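Local coordinates for protein peptidase, M20/M25/M40 family (Staphylococcus aureus, PDB 4EWT) that probably hydrolyses the amide bond of N-acyl amino acids at a site holding two manganese ions, as an amidohydrolase of the M20 peptidase family, at residues A[22-27]-A[84-89]; A[167-170]-A[174-177]; A[313-316]-A[322-325]; A[347-352]-A[374-379]. All coordinates share one frame; numbering follows the deposited sequence.

Interaction 1 of 4, residues A[22-27]-A[84-89]; sequences YLHQHP and ITEDTG
A chi1 of -165° sets the His24 imidazole anti to the backbone N and swings it off helix 13-25 toward the loop, while Glu86 answers with a side chain stretched almost straight from its own backbone, so that NE2 and a carboxylate oxygen meet between helix and loop. The resulting His-carboxylate hydrogen bond runs from His24 NE2 to Glu86 OE2 at 2.7 Å, with an N-H...O angle of 156°. OE2 lies close to the imidazole plane and receives the N-H on its syn side, somewhat out of the carboxylate plane; the ring and the carboxylate are turned nearly at right angles, 82° apart. Thr88 adds a weak bond from within the loop, its OG1 standing 3.3 Å from Glu86 OE2.

A water makes a second bridge. It donates to His24 O and to Glu86 OE1, each at 2.7 Å, and sits above the middle of the imidazole. The backbone N of Ser94 also binds OE1, so both carboxylate oxygens are held and the group has little freedom to rotate. Phe92 meets the imidazole at a steep angle.

Helix 13-25 and the loop between strand 72-78 and helix 105-120 are thereby tied together within the metal-binding domain, with the His24 side chain about 12 Å from a manganese ion. Asp106, next in sequence to the metal ligand His105, hydrogen-bonds His24 ND1 through OD2. With a carboxylate oxygen at each ring nitrogen, the imidazole is fixed in its rotation, and the two acids would probably polarise it and raise its affinity for a second proton.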
loop_
_atom_site.group_PDB
_atom_site.type_symbol
_atom_site.label_atom_id
_atom_site.label_comp_id
_atom_site.label_asym_id
_atom_site.label_seq_id
_atom_site.Cartn_x
_atom_site.Cartn_y
_atom_site.Cartn_z
ATOM N N TYR A 22 18.207 -14.967 -47.187
ATOM C CA TYR A 22 17.348 -14.161 -48.047
ATOM C C TYR A 22 16.113 -13.639 -47.292
ATOM O O TYR A 22 15.762 -12.464 -47.411
ATOM C CB TYR A 22 16.919 -14.927 -49.306
ATOM C CG TYR A 22 15.974 -14.108 -50.155
ATOM C CD1 TYR A 22 16.459 -13.214 -51.110
ATOM C CD2 TYR A 22 14.591 -14.185 -49.963
ATOM C CE1 TYR A 22 15.589 -12.441 -51.877
ATOM C CE2 TYR A 22 13.716 -13.411 -50.717
ATOM C CZ TYR A 22 14.218 -12.547 -51.670
ATOM O OH TYR A 22 13.344 -11.788 -52.415
ATOM N N LEU A 23 15.461 -14.517 -46.531
ATOM C CA LEU A 23 14.266 -14.136 -45.777
ATOM C C LEU A 23 14.586 -13.193 -44.617
ATOM O O LEU A 23 13.792 -12.307 -44.295
ATOM C CB LEU A 23 13.536 -15.368 -45.250
ATOM C CG LEU A 23 12.853 -16.291 -46.255
ATOM C CD1 LEU A 23 12.477 -17.591 -45.564
ATOM C CD2 LEU A 23 11.632 -15.626 -46.874
ATOM N N HIS A 24 15.747 -13.403 -43.998
ATOM C CA HIS A 24 16.242 -12.546 -42.930
ATOM C C HIS A 24 16.446 -11.112 -43.433
ATOM O O HIS A 24 16.191 -10.144 -42.703
ATOM C CB HIS A 24 17.556 -13.103 -42.371
ATOM C CG HIS A 24 17.945 -12.513 -41.052
ATOM N ND1 HIS A 24 17.466 -12.995 -39.853
ATOM C CD2 HIS A 24 18.758 -11.476 -40.744
ATOM C CE1 HIS A 24 17.965 -12.276 -38.862
ATOM N NE2 HIS A 24 18.756 -11.351 -39.376
ATOM N N GLN A 25 16.899 -11.003 -44.682
ATOM C CA GLN A 25 17.155 -9.732 -45.361
ATOM C C GLN A 25 15.890 -8.965 -45.733
ATOM O O GLN A 25 15.916 -7.729 -45.841
ATOM C CB GLN A 25 17.984 -9.966 -46.639
ATOM C CG GLN A 25 19.397 -9.404 -46.574
ATOM C CD GLN A 25 20.176 -9.544 -47.876
ATOM O OE1 GLN A 25 19.608 -9.758 -48.951
ATOM N NE2 GLN A 25 21.490 -9.418 -47.778
ATOM N N HIS A 26 14.797 -9.696 -45.953
ATOM C CA HIS A 26 13.545 -9.089 -46.405
ATOM C C HIS A 26 12.391 -9.350 -45.439
ATOM O O HIS A 26 11.350 -9.868 -45.856
ATOM C CB HIS A 26 13.173 -9.582 -47.813
ATOM C CG HIS A 26 14.015 -9.004 -48.909
ATOM N ND1 HIS A 26 14.953 -9.744 -49.597
ATOM C CD2 HIS A 26 14.050 -7.760 -49.445
ATOM C CE1 HIS A 26 15.530 -8.982 -50.511
ATOM N NE2 HIS A 26 15.001 -7.772 -50.439
ATOM N N PRO A 27 12.558 -8.979 -44.150
ATOM C CA PRO A 27 11.496 -9.261 -43.182
ATOM C C PRO A 27 10.301 -8.334 -43.365
ATOM O O PRO A 27 10.463 -7.180 -43.783
ATOM C CB PRO A 27 12.175 -8.997 -41.840
ATOM C CG PRO A 27 13.156 -7.913 -42.137
ATOM C CD PRO A 27 13.648 -8.185 -43.543
ATOM N N ILE A 84 11.498 -4.081 -35.105
ATOM C CA ILE A 84 12.756 -3.967 -34.364
ATOM C C ILE A 84 13.897 -3.596 -35.312
ATOM O O ILE A 84 14.045 -4.195 -36.382
ATOM C CB ILE A 84 13.083 -5.299 -33.621
ATOM C CG1 ILE A 84 12.094 -5.533 -32.466
ATOM C CG2 ILE A 84 14.520 -5.317 -33.106
ATOM C CD1 ILE A 84 11.896 -6.980 -32.112
ATOM N N THR A 85 14.734 -2.671 -34.892
ATOM C CA THR A 85 15.857 -2.244 -35.672
ATOM C C THR A 85 17.020 -3.170 -35.464
ATOM O O THR A 85 17.533 -3.253 -34.378
ATOM C CB THR A 85 16.239 -0.840 -35.261
ATOM O OG1 THR A 85 15.249 0.053 -35.751
ATOM C CG2 THR A 85 17.548 -0.479 -35.835
ATOM N N GLU A 86 17.440 -3.870 -36.521
ATOM C CA GLU A 86 18.453 -4.927 -36.409
ATOM C C GLU A 86 19.847 -4.364 -36.133
ATOM O O GLU A 86 20.270 -3.383 -36.747
ATOM C CB GLU A 86 18.458 -5.839 -37.642
ATOM C CG GLU A 86 19.480 -6.989 -37.566
ATOM C CD GLU A 86 19.216 -8.128 -38.546
ATOM O OE1 GLU A 86 18.247 -8.053 -39.337
ATOM O OE2 GLU A 86 19.990 -9.110 -38.520
ATOM N N ASP A 87 20.574 -5.039 -35.269
ATOM C CA ASP A 87 21.841 -4.583 -34.791
ATOM C C ASP A 87 22.975 -5.538 -34.810
ATOM O O ASP A 87 24.035 -5.311 -34.282
ATOM C CB ASP A 87 21.642 -3.848 -33.502
ATOM C CG ASP A 87 22.428 -2.605 -33.440
ATOM O OD1 ASP A 87 22.264 -1.769 -34.353
ATOM O OD2 ASP A 87 23.211 -2.480 -32.492
ATOM N N THR A 88 22.609 -6.736 -35.198
ATOM C CA THR A 88 23.488 -7.665 -35.794
ATOM C C THR A 88 24.078 -6.666 -36.777
ATOM O O THR A 88 23.387 -5.757 -37.201
ATOM C CB THR A 88 22.630 -8.743 -36.489
ATOM O OG1 THR A 88 21.516 -9.062 -35.646
ATOM C CG2 THR A 88 23.387 -9.935 -36.620
ATOM N N GLY A 89 25.347 -6.734 -37.092
ATOM C CA GLY A 89 26.161 -7.883 -36.926
ATOM C C GLY A 89 26.375 -8.398 -38.359
ATOM O O GLY A 89 27.492 -8.504 -38.865
HETATM O O HOH W 1 16.158 -9.649 -40.037
#

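Interaction 2 of 4, residues A[167-170]-A[174-177]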
loop_
_atom_site.group_PDB
_atom_site.type_symbol
_atom_site.label_atom_id
_atom_site.label_comp_id
_atom_site.label_asym_id
_atom_site.label_seq_id
_atom_site.Cartn_x
_atom_site.Cartn_y
_atom_site.Cartn_z
ATOM N N SER A 167 17.146 -19.490 -29.158
ATOM C CA SER A 167 18.464 -18.848 -29.105
ATOM C C SER A 167 19.081 -18.929 -27.711
ATOM O O SER A 167 20.242 -18.577 -27.514
ATOM C CB SER A 167 18.349 -17.380 -29.518
ATOM O OG SER A 167 17.755 -16.610 -28.482
ATOM N N THR A 168 18.289 -19.415 -26.763
ATOM C CA THR A 168 18.634 -19.440 -25.352
ATOM C C THR A 168 18.915 -20.875 -24.885
ATOM O O THR A 168 19.320 -21.104 -23.749
ATOM C CB THR A 168 17.483 -18.767 -24.534
ATOM O OG1 THR A 168 17.538 -17.344 -24.719
ATOM C CG2 THR A 168 17.539 -19.091 -23.041
ATOM N N MET A 169 18.698 -21.845 -25.767
ATOM C CA MET A 169 18.945 -23.245 -25.424
ATOM C C MET A 169 20.080 -23.838 -26.258
ATOM O O MET A 169 20.290 -23.446 -27.408
ATOM C CB MET A 169 17.674 -24.078 -25.573
ATOM C CG MET A 169 16.478 -23.540 -24.801
ATOM S SD MET A 169 15.072 -24.649 -24.924
ATOM C CE MET A 169 15.381 -25.731 -23.527
ATOM N N LYS A 170 20.784 -24.798 -25.667
ATOM C CA LYS A 170 22.015 -25.351 -26.230
ATOM C C LYS A 170 21.796 -26.076 -27.551
ATOM O O LYS A 170 20.987 -27.000 -27.640
ATOM C CB LYS A 170 22.674 -26.288 -25.217
ATOM C CG LYS A 170 24.156 -26.567 -25.481
ATOM C CD LYS A 170 24.936 -26.604 -24.167
ATOM C CE LYS A 170 24.941 -25.225 -23.495
ATOM N NZ LYS A 170 25.104 -25.305 -22.016
ATOM N N VAL A 174 17.181 -31.284 -29.292
ATOM C CA VAL A 174 15.794 -30.830 -29.337
ATOM C C VAL A 174 15.128 -31.046 -27.985
ATOM O O VAL A 174 15.469 -31.988 -27.263
ATOM C CB VAL A 174 14.964 -31.539 -30.450
ATOM C CG1 VAL A 174 15.385 -31.057 -31.828
ATOM C CG2 VAL A 174 15.072 -33.054 -30.347
ATOM N N TYR A 175 14.170 -30.179 -27.664
ATOM C CA TYR A 175 13.555 -30.139 -26.339
ATOM C C TYR A 175 12.032 -30.244 -26.392
ATOM O O TYR A 175 11.391 -29.749 -27.330
ATOM C CB TYR A 175 13.979 -28.866 -25.603
ATOM C CG TYR A 175 15.480 -28.646 -25.565
ATOM C CD1 TYR A 175 16.264 -29.188 -24.542
ATOM C CD2 TYR A 175 16.114 -27.894 -26.550
ATOM C CE1 TYR A 175 17.647 -28.978 -24.506
ATOM C CE2 TYR A 175 17.490 -27.685 -26.530
ATOM C CZ TYR A 175 18.251 -28.228 -25.508
ATOM O OH TYR A 175 19.616 -28.012 -25.496
ATOM N N TYR A 176 11.467 -30.892 -25.374
ATOM C CA TYR A 176 10.034 -31.181 -25.310
ATOM C C TYR A 176 9.474 -31.163 -23.879
ATOM O O TYR A 176 10.222 -31.313 -22.908
ATOM C CB TYR A 176 9.740 -32.539 -25.953
ATOM C CG TYR A 176 10.039 -33.742 -25.072
ATOM C CD1 TYR A 176 9.016 -34.403 -24.386
ATOM C CD2 TYR A 176 11.344 -34.226 -24.935
ATOM C CE1 TYR A 176 9.286 -35.520 -23.580
ATOM C CE2 TYR A 176 11.624 -35.340 -24.132
ATOM C CZ TYR A 176 10.594 -35.983 -23.459
ATOM O OH TYR A 176 10.873 -37.086 -22.668
ATOM N N ARG A 177 8.159 -31.075 -23.776
ATOM C CA ARG A 177 7.424 -31.112 -22.532
ATOM C C ARG A 177 5.931 -31.291 -22.761
ATOM O O ARG A 177 5.329 -30.514 -23.422
ATOM C CB ARG A 177 7.678 -29.843 -21.736
ATOM C CG ARG A 177 6.882 -29.779 -20.496
ATOM C CD ARG A 177 7.142 -28.562 -19.746
ATOM N NE ARG A 177 7.173 -28.864 -18.349
ATOM C CZ ARG A 177 6.098 -28.904 -17.606
ATOM N NH1 ARG A 177 4.915 -28.638 -18.116
ATOM N NH2 ARG A 177 6.222 -29.199 -16.344
#
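Met169 and Tyr175 form a Met-aromatic contact where the loop joining strand 159-166 to strand 173-176 lays a side chain on the latter, in the mixed sheet of the metal-binding domain of this M20-family enzyme. The packing is tight over one ring face. Met169 leaves its backbone with CG beside the N and turns at chi3 (89°), which places the methyl over the ring: CE stands 3.7 Å from the Tyr175 ring centroid, 16° off the normal, a CH-pi contact. SD follows at a slant, 4.2 Å from the same centroid, and CB of Met169 rests near the phenol end, so that the thioether chain lies along the ring and runs opposite to the tyrosine side chain.

Lys170 makes the looser, exposed side. Its CB lies 3.5 Å from Tyr175 OH, but the chain then bends at chi2 and chi3 and leads its amine away from the tyrosine. Its backbone, by contrast, is firmly engaged at the ring's edge. Tyr348, the antiparallel neighbour of Tyr175, also touches its side chain, and Cys326 touches both Met169 and Tyr175. The phenol hydroxyl OH of Tyr175 donates to Lys170 O at 2.7 Å, in the carbonyl plane and on a lone pair.

Interaction 3 of 4, residues A[313-316]-A[322-325]; sequences TLKE and GVEM
No flat group enters between Val323 and the helical pair Leu314 and Lys315; this is a contact of saturated carbons, and the aromatic ring of Tyr176, which touches Val323 from the neighbouring strand, borders it from outside. Val323 faces the helix and fits its branch against two successive residues. CG2, set beside the backbone N, reaches Leu314 CB at 3.9 Å, while the branch carbon CB of Val323 lies 3.8 Å from Lys315 CG. The same lysine methylene is 4.1 Å from Val323 CG2, and the two side chains run across one another at a slant.

Lys315 thus works in two ways. Its CG methylene packs on the valine, and a bend at chi3 (-100°) directs the chain so that NZ makes a weak hydrogen bond with Tyr176 OH. Leu314 uses only its CB on Val323; its branched end belongs to the neighbouring helix 372-386, where it touches Ala379, Thr382 and Val383. No hydrogen bond joins the two segments, whose backbones come closest at Lys315 and Val323, with CA atoms 6.3 Å apart.

Strand 322-325 is an outermost strand of the sheet within this chain, and its Met325 packs on Met325 of the second subunit. It runs parallel to strand 173-176 and follows directly on helix 304-316, which lies against the sheet: helix-on-sheet packing typical of a three-layered alpha/beta domain such as the metal-binding domain of M20 enzymes.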
loop_
_atom_site.group_PDB
_atom_site.type_symbol
_atom_site.label_atom_id
_atom_site.label_comp_id
_atom_site.label_asym_id
_atom_site.label_seq_id
_atom_site.Cartn_x
_atom_site.Cartn_y
_atom_site.Cartn_z
ATOM N N THR A 313 9.597 -41.394 -30.623
ATOM C CA THR A 313 9.985 -41.576 -32.017
ATOM C C THR A 313 11.386 -41.019 -32.285
ATOM O O THR A 313 12.205 -41.670 -32.930
ATOM C CB THR A 313 8.957 -40.910 -32.959
ATOM O OG1 THR A 313 7.650 -41.447 -32.710
ATOM C CG2 THR A 313 9.318 -41.134 -34.403
ATOM N N LEU A 314 11.664 -39.823 -31.769
ATOM C CA LEU A 314 12.940 -39.157 -32.030
ATOM C C LEU A 314 14.123 -39.821 -31.327
ATOM O O LEU A 314 15.233 -39.826 -31.854
ATOM C CB LEU A 314 12.872 -37.672 -31.671
ATOM C CG LEU A 314 11.996 -36.768 -32.540
ATOM C CD1 LEU A 314 11.831 -35.401 -31.884
ATOM C CD2 LEU A 314 12.565 -36.630 -33.943
ATOM N N LYS A 315 13.879 -40.373 -30.141
ATOM C CA LYS A 315 14.923 -41.066 -29.390
ATOM C C LYS A 315 15.244 -42.418 -30.024
ATOM O O LYS A 315 16.394 -42.858 -30.016
ATOM C CB LYS A 315 14.529 -41.216 -27.913
ATOM C CG LYS A 315 14.794 -39.959 -27.077
ATOM C CD LYS A 315 14.438 -40.140 -25.601
ATOM C CE LYS A 315 13.082 -39.532 -25.255
ATOM N NZ LYS A 315 12.646 -39.820 -23.854
ATOM N N GLU A 316 14.225 -43.049 -30.604
ATOM C CA GLU A 316 14.356 -44.372 -31.219
ATOM C C GLU A 316 14.896 -44.364 -32.651
ATOM O O GLU A 316 15.163 -45.426 -33.222
ATOM C CB GLU A 316 13.014 -45.094 -31.196
ATOM C CG GLU A 316 12.671 -45.717 -29.865
ATOM C CD GLU A 316 11.327 -46.415 -29.886
ATOM O OE1 GLU A 316 10.794 -46.655 -30.993
ATOM O OE2 GLU A 316 10.799 -46.724 -28.796
ATOM N N GLY A 322 20.610 -34.941 -29.514
ATOM C CA GLY A 322 19.931 -35.466 -28.328
ATOM C C GLY A 322 18.497 -34.983 -28.197
ATOM O O GLY A 322 18.098 -34.006 -28.834
ATOM N N VAL A 323 17.718 -35.687 -27.381
ATOM C CA VAL A 323 16.326 -35.331 -27.127
ATOM C C VAL A 323 16.095 -35.384 -25.627
ATOM O O VAL A 323 16.358 -36.414 -25.000
ATOM C CB VAL A 323 15.339 -36.308 -27.813
ATOM C CG1 VAL A 323 13.917 -35.753 -27.772
ATOM C CG2 VAL A 323 15.755 -36.594 -29.244
ATOM N N GLU A 324 15.615 -34.285 -25.047
ATOM C CA GLU A 324 15.369 -34.245 -23.598
ATOM C C GLU A 324 14.281 -33.272 -23.138
ATOM O O GLU A 324 13.939 -32.313 -23.837
ATOM C CB GLU A 324 16.670 -33.996 -22.819
ATOM C CG GLU A 324 17.399 -32.706 -23.178
ATOM C CD GLU A 324 18.542 -32.409 -22.227
ATOM O OE1 GLU A 324 19.712 -32.591 -22.619
ATOM O OE2 GLU A 324 18.264 -32.008 -21.079
ATOM N N MET A 325 13.751 -33.551 -21.949
ATOM C CA MET A 325 12.717 -32.750 -21.314
ATOM C C MET A 325 13.201 -31.337 -21.027
ATOM O O MET A 325 14.386 -31.120 -20.763
ATOM C CB MET A 325 12.283 -33.412 -20.009
ATOM C CG MET A 325 11.206 -34.468 -20.165
ATOM S SD MET A 325 9.600 -33.880 -19.578
ATOM C CE MET A 325 8.661 -35.411 -19.652
#

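Interaction 4 of 4, residues A[347-352]-A[374-379]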
loop_
_atom_site.group_PDB
_atom_site.type_symbol
_atom_site.label_atom_id
_atom_site.label_comp_id
_atom_site.label_asym_id
_atom_site.label_seq_id
_atom_site.Cartn_x
_atom_site.Cartn_y
_atom_site.Cartn_z
ATOM N N ILE A 347 7.615 -28.196 -30.133
ATOM C CA ILE A 347 8.919 -28.577 -29.587
ATOM C C ILE A 347 9.999 -27.558 -29.954
ATOM O O ILE A 347 9.789 -26.700 -30.809
ATOM C CB ILE A 347 9.338 -30.022 -30.000
ATOM C CG1 ILE A 347 9.548 -30.126 -31.509
ATOM C CG2 ILE A 347 8.313 -31.047 -29.495
ATOM C CD1 ILE A 347 10.133 -31.445 -31.979
ATOM N N TYR A 348 11.149 -27.653 -29.300
ATOM C CA TYR A 348 12.187 -26.658 -29.461
ATOM C C TYR A 348 13.479 -27.234 -30.020
ATOM O O TYR A 348 13.871 -28.352 -29.675
ATOM C CB TYR A 348 12.490 -25.991 -28.122
ATOM C CG TYR A 348 11.292 -25.454 -27.375
ATOM C CD1 TYR A 348 10.526 -24.409 -27.895
ATOM C CD2 TYR A 348 10.941 -25.973 -26.133
ATOM C CE1 TYR A 348 9.438 -23.894 -27.197
ATOM C CE2 TYR A 348 9.856 -25.464 -25.421
ATOM C CZ TYR A 348 9.108 -24.431 -25.964
ATOM O OH TYR A 348 8.031 -23.929 -25.274
ATOM N N THR A 349 14.133 -26.456 -30.882
ATOM C CA THR A 349 15.470 -26.780 -31.367
ATOM C C THR A 349 16.497 -25.810 -30.765
ATOM O O THR A 349 16.419 -24.595 -30.980
ATOM C CB THR A 349 15.573 -26.702 -32.915
ATOM O OG1 THR A 349 14.595 -27.553 -33.526
ATOM C CG2 THR A 349 16.976 -27.128 -33.374
ATOM N N GLY A 350 17.465 -26.351 -30.031
ATOM C CA GLY A 350 18.535 -25.530 -29.476
ATOM C C GLY A 350 19.198 -24.722 -30.578
ATOM O O GLY A 350 19.567 -25.267 -31.626
ATOM N N ALA A 351 19.341 -23.422 -30.348
ATOM C CA ALA A 351 19.875 -22.521 -31.366
ATOM C C ALA A 351 20.856 -21.477 -30.814
ATOM O O ALA A 351 21.151 -20.491 -31.490
ATOM C CB ALA A 351 18.729 -21.840 -32.099
ATOM N N ALA A 352 21.358 -21.696 -29.600
ATOM C CA ALA A 352 22.333 -20.784 -28.986
ATOM C C ALA A 352 23.648 -20.760 -29.772
ATOM O O ALA A 352 24.214 -21.809 -30.080
ATOM C CB ALA A 352 22.586 -21.155 -27.529
ATOM N N LEU A 374 19.070 -27.661 -39.949
ATOM C CA LEU A 374 19.137 -29.070 -40.329
ATOM C C LEU A 374 18.502 -29.967 -39.262
ATOM O O LEU A 374 17.743 -30.887 -39.587
ATOM C CB LEU A 374 20.591 -29.474 -40.618
ATOM C CG LEU A 374 20.925 -30.924 -40.986
ATOM C CD1 LEU A 374 20.125 -31.407 -42.193
ATOM C CD2 LEU A 374 22.423 -31.087 -41.222
ATOM N N ILE A 375 18.806 -29.677 -37.998
ATOM C CA ILE A 375 18.266 -30.431 -36.866
ATOM C C ILE A 375 16.737 -30.381 -36.826
ATOM O O ILE A 375 16.091 -31.385 -36.536
ATOM C CB ILE A 375 18.859 -29.945 -35.519
ATOM C CG1 ILE A 375 20.353 -30.278 -35.444
ATOM C CG2 ILE A 375 18.120 -30.565 -34.328
ATOM C CD1 ILE A 375 21.070 -29.632 -34.244
ATOM N N SER A 376 16.166 -29.217 -37.132
ATOM C CA SER A 376 14.714 -29.053 -37.184
ATOM C C SER A 376 14.090 -29.914 -38.286
ATOM O O SER A 376 13.108 -30.626 -38.052
ATOM C CB SER A 376 14.350 -27.582 -37.381
ATOM O OG SER A 376 14.790 -26.816 -36.274
ATOM N N ALA A 377 14.672 -29.856 -39.480
ATOM C CA ALA A 377 14.192 -30.653 -40.606
ATOM C C ALA A 377 14.286 -32.151 -40.324
ATOM O O ALA A 377 13.327 -32.887 -40.559
ATOM C CB ALA A 377 14.940 -30.286 -41.885
ATOM N N GLU A 378 15.433 -32.588 -39.800
ATOM C CA GLU A 378 15.654 -34.000 -39.463
ATOM C C GLU A 378 14.641 -34.489 -38.434
ATOM O O GLU A 378 14.057 -35.564 -38.594
ATOM C CB GLU A 378 17.084 -34.233 -38.956
ATOM C CG GLU A 378 18.149 -34.304 -40.054
ATOM C CD GLU A 378 19.573 -34.327 -39.502
ATOM O OE1 GLU A 378 19.749 -34.221 -38.267
ATOM O OE2 GLU A 378 20.524 -34.444 -40.303
ATOM N N ALA A 379 14.438 -33.691 -37.392
ATOM C CA ALA A 379 13.481 -33.999 -36.334
ATOM C C ALA A 379 12.048 -34.100 -36.848
ATOM O O ALA A 379 11.381 -35.108 -36.635
ATOM C CB ALA A 379 13.572 -32.961 -35.233
#
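Ser376 OG is gripped by two partners: the Thr349 hydroxyl, whose OG1 donates to it at 2.9 Å from the strand, and the carbonyl oxygen of Ser372, one helical turn back. The serine's chi1 of -63° turns OG beside its own backbone N, toward the start of helix 372-386, where that carbonyl lies. Thr349 places OG1 beside the backbone N as well (chi1 -56°), which leaves its methyl CG2 anti to that N and facing the helix.

The methyl completes the contact. CG2 of Thr349 lies 3.7 Å from CG2 of Ile375, methyl against methyl, and the same threonine carbon is 3.6 Å from Ser376 OG. A single threonine therefore offers the helix a polar and an apolar branch, the hydroxyl bonding Ser376 and the methyl lying against Ile375 and beside the serine oxygen. The CA atoms of Thr349 and Ser376 are 6.3 Å apart, a close approach that small side chains allow. Val174 packs on Thr349 and Ile375, and Val163 on Thr349 and Ser376, so residues of both flanking strands fill in around the pair.

Strand 344-350 lies inside the sheet, and helix 372-386 covers one of its faces. Of the flanking strands, 173-176 and 159-166, the latter carries His164, which binds manganese and shares backbone hydrogen bonds with Ile347 and Thr349; the side chain of Thr349 is itself about 12 Å from a manganese ion. Burial of two hydroxyls is paid for by a short relay, from threonine to serine to a main-chain carbonyl, which joins helix and strand without any charged group.

Interactions 2, 3 and 4 share one mixed sheet, while interaction 1 stands apart, its centre 21 Å or more from the others. Strand 173-176 connects the three: it pairs with strand 344-350 of interaction 4 and with strand 322-325 of interaction 3. Helices 304-316 and 372-386 also touch. Interaction 4 is the fully buried one and relies on neutral hydroxyls and methyls. Interactions 1, 2 and 3 are partly buried. The second and third each have a lysine on the outer side, and use sulfur-aromatic packing with a phenol hydrogen bond, and purely aliphatic packing, respectively. Interaction 1, between a helix and a loop, is the sole histidine-carboxylate pairing and is supplemented by a bridging water.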